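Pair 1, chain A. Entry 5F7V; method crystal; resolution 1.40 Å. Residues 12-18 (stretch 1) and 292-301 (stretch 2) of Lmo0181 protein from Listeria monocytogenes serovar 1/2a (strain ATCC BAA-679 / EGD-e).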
# COMPACT_ATOMS: atom_id res chain seq x y z
N LYS A 12 -28.48 -12.81 -19.34
CA LYS A 12 -27.63 -12.81 -18.14
C LYS A 12 -26.17 -12.73 -18.57
O LYS A 12 -25.79 -13.31 -19.58
CB LYS A 12 -27.82 -14.10 -17.37
CG LYS A 12 -29.27 -14.47 -17.06
CD LYS A 12 -29.42 -15.97 -16.87
CE LYS A 12 -28.77 -16.46 -15.57
NZ LYS A 12 -29.52 -16.04 -14.34
N THR A 13 -25.37 -12.01 -17.79
CA THR A 13 -23.98 -11.81 -18.12
C THR A 13 -23.18 -12.25 -16.91
O THR A 13 -23.52 -11.85 -15.79
CB THR A 13 -23.69 -10.32 -18.38
OG1 THR A 13 -24.46 -9.86 -19.48
CG2 THR A 13 -22.23 -10.11 -18.71
N GLU A 14 -22.15 -13.06 -17.10
CA GLU A 14 -21.25 -13.43 -16.03
C GLU A 14 -19.88 -12.81 -16.31
O GLU A 14 -19.30 -13.04 -17.37
CB GLU A 14 -21.12 -14.94 -15.94
CG GLU A 14 -22.47 -15.62 -15.83
CD GLU A 14 -22.43 -16.85 -14.94
OE1 GLU A 14 -21.39 -17.07 -14.26
OE2 GLU A 14 -23.45 -17.58 -14.94
N ILE A 15 -19.40 -12.01 -15.37
CA ILE A 15 -18.08 -11.42 -15.52
C ILE A 15 -17.12 -12.05 -14.53
O ILE A 15 -17.50 -12.55 -13.47
CB ILE A 15 -18.07 -9.87 -15.34
CG1 ILE A 15 -18.46 -9.47 -13.90
CG2 ILE A 15 -18.93 -9.21 -16.41
CD1 ILE A 15 -18.25 -7.99 -13.58
N THR A 16 -15.84 -12.02 -14.86
CA THR A 16 -14.77 -12.37 -13.93
C THR A 16 -14.13 -11.12 -13.35
O THR A 16 -13.93 -10.15 -14.07
CB THR A 16 -13.72 -13.23 -14.63
OG1 THR A 16 -13.27 -12.57 -15.82
CG2 THR A 16 -14.32 -14.57 -15.05
N TYR A 17 -13.82 -11.18 -12.06
CA TYR A 17 -13.12 -10.11 -11.32
C TYR A 17 -11.94 -10.74 -10.61
O TYR A 17 -12.15 -11.66 -9.84
CB TYR A 17 -14.06 -9.41 -10.34
CG TYR A 17 -13.36 -8.39 -9.45
CD1 TYR A 17 -12.54 -7.41 -10.01
CD2 TYR A 17 -13.51 -8.42 -8.06
CE1 TYR A 17 -11.90 -6.49 -9.22
CE2 TYR A 17 -12.89 -7.48 -7.27
CZ TYR A 17 -12.08 -6.54 -7.86
OH TYR A 17 -11.38 -5.61 -7.09
N TYR A 18 -10.74 -10.29 -10.94
CA TYR A 18 -9.48 -10.80 -10.38
C TYR A 18 -9.01 -9.74 -9.40
O TYR A 18 -9.03 -8.54 -9.73
CB TYR A 18 -8.54 -10.97 -11.54
CG TYR A 18 -7.39 -11.92 -11.55
CD1 TYR A 18 -7.48 -13.23 -12.00
CD2 TYR A 18 -6.14 -11.45 -11.18
CE1 TYR A 18 -6.37 -14.05 -12.03
CE2 TYR A 18 -5.01 -12.24 -11.19
CZ TYR A 18 -5.12 -13.55 -11.62
OH TYR A 18 -3.93 -14.24 -11.59
N ASP A 292 -15.63 -8.78 -23.95
CA ASP A 292 -16.91 -8.68 -24.62
C ASP A 292 -18.03 -8.22 -23.68
O ASP A 292 -19.20 -8.17 -24.10
CB ASP A 292 -17.38 -10.05 -25.16
CG ASP A 292 -16.46 -10.67 -26.19
OD1 ASP A 292 -15.86 -9.93 -27.03
OD2 ASP A 292 -16.38 -11.93 -26.19
N LYS A 293 -17.67 -7.89 -22.44
CA LYS A 293 -18.65 -7.63 -21.38
C LYS A 293 -18.26 -6.33 -20.67
O LYS A 293 -18.38 -6.22 -19.45
CB LYS A 293 -18.65 -8.79 -20.40
CG LYS A 293 -18.99 -10.14 -21.01
CD LYS A 293 -18.77 -11.27 -20.02
CE LYS A 293 -18.69 -12.57 -20.80
NZ LYS A 293 -18.36 -13.72 -19.94
N LYS A 294 -17.86 -5.32 -21.45
CA LYS A 294 -17.32 -4.13 -20.83
C LYS A 294 -18.38 -3.33 -20.08
O LYS A 294 -18.07 -2.79 -19.02
CB LYS A 294 -16.66 -3.22 -21.84
CG LYS A 294 -15.47 -3.85 -22.54
CD LYS A 294 -14.74 -2.76 -23.33
CE LYS A 294 -13.44 -3.21 -23.96
NZ LYS A 294 -13.72 -4.17 -25.04
N GLU A 295 -19.62 -3.28 -20.54
CA GLU A 295 -20.63 -2.52 -19.82
C GLU A 295 -20.85 -3.13 -18.44
O GLU A 295 -20.87 -2.40 -17.44
CB GLU A 295 -21.94 -2.48 -20.62
CG GLU A 295 -23.05 -1.65 -19.99
CD GLU A 295 -22.70 -0.20 -19.70
OE1 GLU A 295 -21.89 0.39 -20.45
OE2 GLU A 295 -23.26 0.35 -18.69
N ALA A 296 -21.00 -4.45 -18.39
CA ALA A 296 -21.21 -5.12 -17.11
C ALA A 296 -20.00 -4.97 -16.18
O ALA A 296 -20.14 -4.76 -14.99
CB ALA A 296 -21.51 -6.59 -17.33
N ALA A 297 -18.79 -5.09 -16.72
CA ALA A 297 -17.56 -4.93 -15.93
C ALA A 297 -17.44 -3.53 -15.39
O ALA A 297 -17.09 -3.33 -14.23
CB ALA A 297 -16.37 -5.33 -16.78
N PHE A 298 -17.76 -2.54 -16.24
CA PHE A 298 -17.80 -1.17 -15.80
C PHE A 298 -18.81 -0.93 -14.71
O PHE A 298 -18.53 -0.20 -13.74
CB PHE A 298 -18.05 -0.22 -16.98
CG PHE A 298 -18.15 1.20 -16.51
CD1 PHE A 298 -17.00 1.90 -16.16
CD2 PHE A 298 -19.38 1.78 -16.29
CE1 PHE A 298 -17.10 3.18 -15.63
CE2 PHE A 298 -19.46 3.07 -15.80
CZ PHE A 298 -18.31 3.78 -15.49
N LYS A 299 -19.98 -1.55 -14.81
CA LYS A 299 -20.99 -1.34 -13.76
C LYS A 299 -20.46 -1.87 -12.43
O LYS A 299 -20.67 -1.27 -11.37
CB LYS A 299 -22.29 -2.03 -14.10
CG LYS A 299 -23.10 -1.29 -15.14
CD LYS A 299 -24.34 -2.11 -15.43
CE LYS A 299 -25.17 -1.51 -16.50
NZ LYS A 299 -25.57 -0.14 -16.13
N PHE A 300 -19.79 -3.01 -12.45
CA PHE A 300 -19.20 -3.53 -11.23
C PHE A 300 -18.08 -2.60 -10.73
O PHE A 300 -18.03 -2.29 -9.52
CB PHE A 300 -18.65 -4.94 -11.47
CG PHE A 300 -18.00 -5.52 -10.24
CD1 PHE A 300 -18.79 -5.82 -9.14
CD2 PHE A 300 -16.62 -5.65 -10.14
CE1 PHE A 300 -18.20 -6.31 -7.98
CE2 PHE A 300 -16.05 -6.16 -9.01
CZ PHE A 300 -16.83 -6.48 -7.92
N ALA A 301 -17.18 -2.13 -11.60
CA ALA A 301 -16.15 -1.19 -11.20
C ALA A 301 -16.71 0.07 -10.59
O ALA A 301 -16.19 0.59 -9.59
CB ALA A 301 -15.22 -0.87 -12.37

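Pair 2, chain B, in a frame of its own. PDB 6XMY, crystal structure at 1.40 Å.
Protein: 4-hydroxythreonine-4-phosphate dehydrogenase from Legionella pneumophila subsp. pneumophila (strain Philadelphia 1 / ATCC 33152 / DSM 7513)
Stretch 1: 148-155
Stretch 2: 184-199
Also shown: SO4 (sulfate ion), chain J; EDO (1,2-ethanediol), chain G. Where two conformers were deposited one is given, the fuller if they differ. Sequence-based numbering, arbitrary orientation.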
# COMPACT_ATOMS: atom_id res chain seq x y z
N VAL B 148 -9.12 6.67 12.16
CA VAL B 148 -8.94 7.80 11.25
C VAL B 148 -10.09 7.80 10.25
O VAL B 148 -10.38 6.77 9.63
CB VAL B 148 -7.58 7.69 10.52
CG1 VAL B 148 -7.42 8.81 9.52
CG2 VAL B 148 -6.44 7.71 11.53
N GLU B 149 -10.75 8.95 10.10
CA GLU B 149 -11.89 9.02 9.20
C GLU B 149 -11.47 8.91 7.73
O GLU B 149 -12.09 8.17 6.96
CB GLU B 149 -12.68 10.31 9.43
CG GLU B 149 -13.73 10.57 8.36
CD GLU B 149 -14.65 11.72 8.70
OE1 GLU B 149 -15.78 11.45 9.17
OE2 GLU B 149 -14.25 12.88 8.52
N THR B 150 -10.43 9.64 7.33
CA THR B 150 -10.00 9.69 5.94
C THR B 150 -8.55 9.25 5.83
O THR B 150 -7.65 9.93 6.33
CB THR B 150 -10.18 11.08 5.34
OG1 THR B 150 -11.52 11.53 5.55
CG2 THR B 150 -9.87 11.05 3.84
N VAL B 151 -8.33 8.11 5.18
CA VAL B 151 -7.01 7.73 4.72
C VAL B 151 -7.06 7.69 3.20
O VAL B 151 -8.13 7.66 2.59
CB VAL B 151 -6.56 6.38 5.29
CG1 VAL B 151 -6.55 6.41 6.81
CG2 VAL B 151 -7.46 5.28 4.76
N VAL B 152 -5.89 7.71 2.58
CA VAL B 152 -5.80 7.76 1.13
C VAL B 152 -4.82 6.69 0.66
O VAL B 152 -3.69 6.61 1.16
CB VAL B 152 -5.35 9.14 0.62
CG1 VAL B 152 -5.23 9.12 -0.91
CG2 VAL B 152 -6.30 10.23 1.09
N MET B 153 -5.26 5.87 -0.28
CA MET B 153 -4.38 4.94 -0.96
C MET B 153 -3.73 5.65 -2.13
O MET B 153 -4.42 6.19 -3.01
CB MET B 153 -5.17 3.73 -1.49
CG MET B 153 -4.35 2.85 -2.43
SD MET B 153 -5.28 1.50 -3.19
CE MET B 153 -5.90 0.67 -1.73
N MET B 154 -2.40 5.67 -2.14
CA MET B 154 -1.66 6.30 -3.22
C MET B 154 -0.62 5.31 -3.72
O MET B 154 0.19 4.82 -2.93
CB MET B 154 -0.99 7.61 -2.78
CG MET B 154 -0.27 8.31 -3.92
SD MET B 154 0.52 9.85 -3.42
CE MET B 154 1.96 9.23 -2.56
N LEU B 155 -0.65 5.00 -5.00
CA LEU B 155 0.44 4.25 -5.61
C LEU B 155 1.46 5.22 -6.19
O LEU B 155 1.09 6.27 -6.75
CB LEU B 155 -0.08 3.26 -6.66
CG LEU B 155 -0.46 1.88 -6.08
CD1 LEU B 155 -1.69 1.95 -5.17
CD2 LEU B 155 -0.66 0.84 -7.18
N ILE B 184 -12.84 16.45 -1.13
CA ILE B 184 -12.10 17.46 -0.38
C ILE B 184 -11.18 16.81 0.65
O ILE B 184 -9.99 17.15 0.74
CB ILE B 184 -13.08 18.46 0.27
CG1 ILE B 184 -13.77 19.30 -0.81
CG2 ILE B 184 -12.34 19.34 1.27
CD1 ILE B 184 -15.05 19.94 -0.35
N LYS B 185 -11.71 15.88 1.43
CA LYS B 185 -10.92 15.28 2.50
C LYS B 185 -9.78 14.45 1.94
O LYS B 185 -8.66 14.48 2.48
CB LYS B 185 -11.82 14.44 3.39
CG LYS B 185 -12.73 15.30 4.25
CD LYS B 185 -13.76 14.46 4.98
CE LYS B 185 -14.64 15.33 5.87
NZ LYS B 185 -15.68 14.54 6.57
N VAL B 186 -10.04 13.71 0.86
CA VAL B 186 -8.99 12.92 0.22
C VAL B 186 -7.89 13.84 -0.30
O VAL B 186 -6.69 13.59 -0.08
CB VAL B 186 -9.59 12.06 -0.91
CG1 VAL B 186 -8.49 11.58 -1.85
CG2 VAL B 186 -10.35 10.90 -0.31
N ILE B 187 -8.27 14.89 -1.03
CA ILE B 187 -7.26 15.75 -1.62
C ILE B 187 -6.55 16.61 -0.57
O ILE B 187 -5.35 16.89 -0.70
CB ILE B 187 -7.83 16.54 -2.82
CG1 ILE B 187 -8.27 15.54 -3.90
CG2 ILE B 187 -6.79 17.51 -3.38
CD1 ILE B 187 -8.85 16.18 -5.16
N GLN B 188 -7.24 17.00 0.51
CA GLN B 188 -6.54 17.66 1.62
C GLN B 188 -5.45 16.76 2.18
O GLN B 188 -4.31 17.20 2.40
CB GLN B 188 -7.53 18.03 2.73
CG GLN B 188 -8.37 19.28 2.47
CD GLN B 188 -9.47 19.46 3.51
OE1 GLN B 188 -9.80 18.53 4.26
NE2 GLN B 188 -10.06 20.64 3.54
N GLN B 189 -5.76 15.48 2.39
CA GLN B 189 -4.75 14.56 2.90
C GLN B 189 -3.62 14.37 1.90
O GLN B 189 -2.44 14.39 2.28
CB GLN B 189 -5.39 13.22 3.26
CG GLN B 189 -4.38 12.22 3.80
CD GLN B 189 -3.73 12.69 5.08
OE1 GLN B 189 -4.40 12.92 6.08
NE2 GLN B 189 -2.41 12.86 5.05
N LEU B 190 -3.96 14.19 0.62
CA LEU B 190 -2.93 14.05 -0.41
C LEU B 190 -2.01 15.26 -0.43
O LEU B 190 -0.78 15.13 -0.45
CB LEU B 190 -3.61 13.86 -1.77
CG LEU B 190 -2.65 13.83 -2.96
CD1 LEU B 190 -1.65 12.69 -2.84
CD2 LEU B 190 -3.42 13.74 -4.28
N HIS B 191 -2.59 16.46 -0.44
CA HIS B 191 -1.79 17.68 -0.47
C HIS B 191 -0.87 17.76 0.74
O HIS B 191 0.32 18.05 0.62
CB HIS B 191 -2.73 18.89 -0.52
CG HIS B 191 -2.05 20.21 -0.38
ND1 HIS B 191 -1.78 20.77 0.85
CD2 HIS B 191 -1.60 21.09 -1.30
CE1 HIS B 191 -1.18 21.93 0.69
NE2 HIS B 191 -1.05 22.15 -0.61
N HIS B 192 -1.42 17.47 1.92
CA HIS B 192 -0.62 17.53 3.15
C HIS B 192 0.55 16.56 3.09
O HIS B 192 1.68 16.92 3.46
CB HIS B 192 -1.49 17.23 4.35
CG HIS B 192 -0.75 17.23 5.65
ND1 HIS B 192 -0.45 18.40 6.33
CD2 HIS B 192 -0.22 16.23 6.38
CE1 HIS B 192 0.22 18.10 7.43
NE2 HIS B 192 0.37 16.79 7.48
N SER B 193 0.30 15.34 2.64
CA SER B 193 1.37 14.34 2.59
C SER B 193 2.43 14.70 1.56
O SER B 193 3.62 14.53 1.82
CB SER B 193 0.78 12.96 2.30
OG SER B 193 -0.01 12.52 3.39
N LEU B 194 2.02 15.16 0.38
CA LEU B 194 3.01 15.55 -0.62
C LEU B 194 3.90 16.66 -0.10
O LEU B 194 5.12 16.64 -0.32
CB LEU B 194 2.31 15.98 -1.91
CG LEU B 194 1.57 14.89 -2.70
CD1 LEU B 194 0.78 15.50 -3.86
CD2 LEU B 194 2.55 13.83 -3.19
N LYS B 195 3.32 17.63 0.60
CA LYS B 195 4.09 18.77 1.09
C LYS B 195 4.98 18.38 2.26
O LYS B 195 6.17 18.72 2.29
CB LYS B 195 3.13 19.88 1.49
CG LYS B 195 3.78 21.16 2.01
CD LYS B 195 2.73 22.23 2.19
CE LYS B 195 3.32 23.56 2.61
NZ LYS B 195 2.25 24.58 2.71
N HIS B 196 4.42 17.67 3.24
CA HIS B 196 5.11 17.44 4.50
C HIS B 196 5.96 16.19 4.49
O HIS B 196 6.97 16.14 5.21
CB HIS B 196 4.09 17.40 5.64
CG HIS B 196 3.51 18.74 5.97
ND1 HIS B 196 4.06 19.56 6.93
CD2 HIS B 196 2.46 19.42 5.45
CE1 HIS B 196 3.36 20.68 7.01
NE2 HIS B 196 2.39 20.62 6.12
N ASP B 197 5.60 15.19 3.70
CA ASP B 197 6.33 13.92 3.69
C ASP B 197 7.07 13.64 2.40
O ASP B 197 7.99 12.81 2.41
CB ASP B 197 5.38 12.76 4.02
CG ASP B 197 4.80 12.88 5.42
OD1 ASP B 197 5.53 13.33 6.33
OD2 ASP B 197 3.61 12.54 5.60
N PHE B 198 6.72 14.30 1.30
CA PHE B 198 7.45 14.15 0.05
C PHE B 198 8.22 15.41 -0.35
O PHE B 198 8.85 15.41 -1.41
CB PHE B 198 6.50 13.72 -1.08
CG PHE B 198 5.98 12.32 -0.93
CD1 PHE B 198 4.88 12.05 -0.13
CD2 PHE B 198 6.57 11.27 -1.62
CE1 PHE B 198 4.38 10.76 -0.01
CE2 PHE B 198 6.08 9.97 -1.50
CZ PHE B 198 4.98 9.72 -0.70
N GLY B 199 8.18 16.46 0.46
CA GLY B 199 8.97 17.65 0.20
C GLY B 199 8.56 18.47 -1.00
O GLY B 199 9.38 19.20 -1.55
S SO4 J . -0.62 21.80 4.82
O1 SO4 J . -1.29 20.87 5.73
O2 SO4 J . -0.01 21.05 3.73
O3 SO4 J . 0.42 22.52 5.55
O4 SO4 J . -1.59 22.75 4.29
C1 EDO G . 3.37 9.59 3.95
O1 EDO G . 2.57 10.72 4.32
C2 EDO G . 4.12 9.02 5.15
O2 EDO G . 3.22 8.42 6.09
O HOH W 1 -6.97 12.63 6.49

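A strand packs on a helix in both pairs, and the two backbones superpose with an RMSD of 0.8 Å over 14 central residues. The N-to-C directions diverge by 56° in pair 1 and 53° in pair 2, with closest axial approaches of 8.7 and 9.3 Å. Alternate residues of the extended stretch point toward the helix: Thr A13, Ile A15 and Tyr A17 in pair 1, matched by Thr B150, Val B152 and Met B154 in pair 2.

The first position is threonine in both, in the m rotamer, with closely matching side-chain centres. Thr A13 CG2 lies 3.8 Å from Ala A296 CB. Thr B150 CG2 lies 4.2 Å from Val B186 CG2, and Thr B150 OG1 sits 3.6 Å from Lys B185 CB. At the next position the CA atoms of Ile A15 and Val B152 coincide almost exactly after superposition. Ile A15 reaches in two directions, its CG2 3.8 Å from Ala A296 CB and its CD1 3.7 Å from Phe A300 CB. Val B152 is shorter; its CG2 packs 3.9 Å from Val B186 CG1 and 3.8 Å from Gln B189 CB.

The third position differs most in chemistry. The face of the Tyr A17 ring receives the edge of Phe A300, with centroids 4.9 Å apart and planes at 62°. Met B154 is instead an unbranched chain, with chi1 and chi2 both t: its SD lies 3.6 Å from Leu B190 CD1, and its CE reaches Phe B198 CZ, also at 3.6 Å.

On the helix, Ala A296 matches Gln B189. The alanine methyl packs directly on Thr A13 and Ile A15, whereas the glutamine adds a polar end, joined to the loop ahead of the strand by a water that donates to Thr B150 O (2.8 Å) and Gln B189 OE1 (2.6 Å). Gln B189 NE2 also donates to Ser B193 OG at 2.9 Å. Ala A297 matches Leu B190; both CA-to-CB bonds point sideways, but the end of the leucine comes nearer the strand. Phe A300 matches Ser B193: the large ring meets Ile A15 and Tyr A17, while the small serine points toward the strand without touching it.

Each pair also uses a lysine for a polar tie, but from unmatched positions. Lys A293, at the N-cap position and matched to Val B186, extends its NZ to Glu A14 O in a 2.8 Å hydrogen bond. Lys B185 NZ forms a salt bridge with Glu B149 OE2 at 2.9 Å. The buried surface is 358 Å² in pair 1 and 456 Å² in pair 2.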